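Side-chain contact in tyrosyl-tRNA synthetase (Pyrococcus horikoshii, PDB 2CYC), which probably attaches tyrosine to its cognate tRNA in two steps, activating the amino acid with ATP and then transferring it to the acceptor end: residues Ser259-His264 with Gln272-Ala277. Residues are numbered along the deposited sequence; the frame is centred on the assembly and turned at random.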
ATOM      1  N   SER A 259       6.793  19.921 -29.306  1.00 33.56           N
ATOM      2  CA  SER A 259       5.545  19.455 -29.918  1.00 33.68           C
ATOM      3  C   SER A 259       4.332  19.631 -29.013  1.00 32.82           C
ATOM      4  O   SER A 259       3.257  19.071 -29.262  1.00 31.10           O
ATOM      5  CB  SER A 259       5.664  17.988 -30.316  1.00 31.71           C
ATOM      6  OG  SER A 259       6.500  17.851 -31.444  1.00 46.20           O
ATOM      7  N   ALA A 260       4.514  20.408 -27.956  1.00 31.84           N
ATOM      8  CA  ALA A 260       3.433  20.675 -27.031  1.00 27.80           C
ATOM      9  C   ALA A 260       3.395  22.176 -26.815  1.00 27.60           C
ATOM     10  O   ALA A 260       4.432  22.829 -26.780  1.00 24.89           O
ATOM     11  CB  ALA A 260       3.682  19.962 -25.715  1.00 27.85           C
ATOM     12  N   VAL A 261       2.200  22.735 -26.696  1.00 22.31           N
ATOM     13  CA  VAL A 261       2.092  24.156 -26.448  1.00 21.75           C
ATOM     14  C   VAL A 261       1.706  24.337 -24.984  1.00 25.39           C
ATOM     15  O   VAL A 261       0.803  23.661 -24.481  1.00 23.29           O
ATOM     16  CB  VAL A 261       1.045  24.807 -27.365  1.00 22.51           C
ATOM     17  CG1 VAL A 261       0.776  26.244 -26.913  1.00 17.20           C
ATOM     18  CG2 VAL A 261       1.554  24.793 -28.817  1.00 19.96           C
ATOM     19  N   PHE A 262       2.415  25.233 -24.304  1.00 21.06           N
ATOM     20  CA  PHE A 262       2.163  25.520 -22.900  1.00 22.52           C
ATOM     21  C   PHE A 262       1.371  26.817 -22.766  1.00 19.54           C
ATOM     22  O   PHE A 262       1.474  27.718 -23.605  1.00 21.91           O
ATOM     23  CB  PHE A 262       3.493  25.579 -22.151  1.00 21.95           C
ATOM     24  CG  PHE A 262       4.322  24.331 -22.323  1.00 23.90           C
ATOM     25  CD1 PHE A 262       5.519  24.362 -23.023  1.00 22.17           C
ATOM     26  CD2 PHE A 262       3.884  23.114 -21.808  1.00 23.48           C
ATOM     27  CE1 PHE A 262       6.269  23.197 -23.206  1.00 29.88           C
ATOM     28  CE2 PHE A 262       4.629  21.942 -21.987  1.00 27.62           C
ATOM     29  CZ  PHE A 262       5.819  21.986 -22.685  1.00 21.74           C
ATOM     30  N   ILE A 263       0.565  26.904 -21.715  1.00 20.39           N
ATOM     31  CA  ILE A 263      -0.293  28.065 -21.523  1.00 17.69           C
ATOM     32  C   ILE A 263       0.425  29.407 -21.553  1.00 22.72           C
ATOM     33  O   ILE A 263      -0.161  30.406 -21.967  1.00 23.13           O
ATOM     34  CB  ILE A 263      -1.121  27.946 -20.213  1.00 19.82           C
ATOM     35  CG1 ILE A 263      -0.197  27.798 -19.004  1.00 16.00           C
ATOM     36  CG2 ILE A 263      -2.070  26.758 -20.307  1.00 18.17           C
ATOM     37  CD1 ILE A 263      -0.966  27.755 -17.689  1.00 17.33           C
ATOM     38  N   HIS A 264       1.689  29.434 -21.134  1.00 18.67           N
ATOM     39  CA  HIS A 264       2.444  30.677 -21.137  1.00 21.67           C
ATOM     40  C   HIS A 264       3.471  30.803 -22.268  1.00 24.02           C
ATOM     41  O   HIS A 264       4.353  31.660 -22.211  1.00 21.00           O
ATOM     42  CB  HIS A 264       3.133  30.873 -19.780  1.00 22.23           C
ATOM     43  CG  HIS A 264       3.674  29.607 -19.198  1.00 20.68           C
ATOM     44  ND1 HIS A 264       4.692  28.892 -19.792  1.00 19.22           N
ATOM     45  CD2 HIS A 264       3.291  28.889 -18.115  1.00 22.43           C
ATOM     46  CE1 HIS A 264       4.908  27.785 -19.104  1.00 26.06           C
ATOM     47  NE2 HIS A 264       4.070  27.758 -18.081  1.00 29.11           N
ATOM     48  N   GLN A 272       5.657  29.321 -34.080  1.00 23.42           N
ATOM     49  CA  GLN A 272       6.656  28.345 -34.485  1.00 28.23           C
ATOM     50  C   GLN A 272       6.151  26.913 -34.341  1.00 31.30           C
ATOM     51  O   GLN A 272       6.289  26.107 -35.264  1.00 25.18           O
ATOM     52  CB  GLN A 272       7.928  28.523 -33.654  1.00 38.51           C
ATOM     53  CG  GLN A 272       9.078  27.643 -34.105  1.00 56.03           C
ATOM     54  CD  GLN A 272       9.949  27.182 -32.945  1.00 70.92           C
ATOM     55  OE1 GLN A 272       9.510  26.398 -32.093  1.00 72.39           O
ATOM     56  NE2 GLN A 272      11.190  27.669 -32.905  1.00 72.16           N
ATOM     57  N   LYS A 273       5.569  26.592 -33.186  1.00 29.34           N
ATOM     58  CA  LYS A 273       5.065  25.240 -32.960  1.00 29.88           C
ATOM     59  C   LYS A 273       3.916  24.861 -33.902  1.00 27.80           C
ATOM     60  O   LYS A 273       3.896  23.750 -34.441  1.00 22.82           O
ATOM     61  CB  LYS A 273       4.639  25.071 -31.501  1.00 32.87           C
ATOM     62  CG  LYS A 273       5.822  25.049 -30.537  1.00 31.20           C
ATOM     63  CD  LYS A 273       5.376  24.943 -29.086  1.00 27.85           C
ATOM     64  CE  LYS A 273       6.581  24.962 -28.149  1.00 34.30           C
ATOM     65  NZ  LYS A 273       6.194  24.868 -26.710  1.00 27.39           N
ATOM     66  N   LEU A 274       2.955  25.762 -34.098  1.00 21.79           N
ATOM     67  CA  LEU A 274       1.855  25.457 -35.012  1.00 26.64           C
ATOM     68  C   LEU A 274       2.388  25.305 -36.425  1.00 29.00           C
ATOM     69  O   LEU A 274       1.921  24.464 -37.199  1.00 27.65           O
ATOM     70  CB  LEU A 274       0.791  26.560 -34.969  1.00 22.37           C
ATOM     71  CG  LEU A 274      -0.413  26.240 -34.074  1.00 25.44           C
ATOM     72  CD1 LEU A 274      -1.200  25.059 -34.659  1.00 24.15           C
ATOM     73  CD2 LEU A 274       0.081  25.916 -32.665  1.00 22.30           C
ATOM     74  N   ARG A 275       3.383  26.129 -36.745  1.00 32.15           N
ATOM     75  CA  ARG A 275       4.026  26.114 -38.056  1.00 38.83           C
ATOM     76  C   ARG A 275       4.565  24.729 -38.409  1.00 36.67           C
ATOM     77  O   ARG A 275       4.368  24.251 -39.526  1.00 34.77           O
ATOM     78  CB  ARG A 275       5.164  27.134 -38.073  1.00 44.17           C
ATOM     79  CG  ARG A 275       5.871  27.292 -39.401  1.00 57.22           C
ATOM     80  CD  ARG A 275       7.043  28.251 -39.246  1.00 70.33           C
ATOM     81  NE  ARG A 275       6.617  29.562 -38.752  1.00 77.08           N
ATOM     82  CZ  ARG A 275       7.216  30.227 -37.764  1.00 79.38           C
ATOM     83  NH1 ARG A 275       6.758  31.419 -37.385  1.00 75.85           N
ATOM     84  NH2 ARG A 275       8.269  29.699 -37.147  1.00 79.08           N
ATOM     85  N   LYS A 276       5.223  24.073 -37.456  1.00 33.91           N
ATOM     86  CA  LYS A 276       5.749  22.739 -37.738  1.00 37.36           C
ATOM     87  C   LYS A 276       4.831  21.589 -37.380  1.00 33.05           C
ATOM     88  O   LYS A 276       5.192  20.432 -37.556  1.00 33.09           O
ATOM     89  CB  LYS A 276       7.118  22.526 -37.069  1.00 43.06           C
ATOM     90  CG  LYS A 276       7.597  23.643 -36.179  1.00 53.37           C
ATOM     91  CD  LYS A 276       9.111  23.762 -36.260  1.00 56.64           C
ATOM     92  CE  LYS A 276       9.692  24.472 -35.050  1.00 64.26           C
ATOM     93  NZ  LYS A 276       9.446  23.722 -33.774  1.00 70.29           N
ATOM     94  N   ALA A 277       3.641  21.902 -36.881  1.00 30.80           N
ATOM     95  CA  ALA A 277       2.687  20.865 -36.480  1.00 28.87           C
ATOM     96  C   ALA A 277       2.307  19.936 -37.630  1.00 29.81           C
ATOM     97  O   ALA A 277       2.284  20.349 -38.795  1.00 24.74           O
ATOM     98  CB  ALA A 277       1.425  21.507 -35.916  1.00 29.23           C
TER
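K273 runs its aliphatic chain over the CG2 methyl of V261 and drives its ammonium group into the loop that precedes its own helix. From CG outward the lysine is fully extended, chi2, chi3 and chi4 all close to 180°, which carries NZ from the helix to the backbone of 259-264. There NZ donates a hydrogen bond to A260 O at 2.7 Å, and with a C=O...N angle of 163° it arrives almost head-on to the carbonyl. K273 CD and CE, the last two carbons of the chain, pass beside that same oxygen, each 3.3 Å from A260 O. Farther back, K273 CD rests 3.8 Å from V261 CG2. With V261 CG1 anti to the backbone N (chi1 170°), CG2 falls beside that N, facing the lysine; CG2 also meets L274 CD2 at 4.3 Å, a looser apolar touch. The F262 side chain crosses the lysine at about a right angle, with NZ 3.8 Å from F262 CD1 in an oblique approach, while A260 O lies 4.0 Å above one face of the ring, near its rim. NZ also bonds to P257 O and forms a salt bridge with D265, whose OD2 in turn accepts from F262 N; D265 probably offsets the buried charge, while two backbone carbonyls, A260 O and P257 O, grip the ammonium. The side chain of L274 packs on V343, A344 and L347 of helix 336-350. This is the segment just after the KMSKS motif of a class I synthetase, folded back onto the helix that follows, here pinned by one buried lysine.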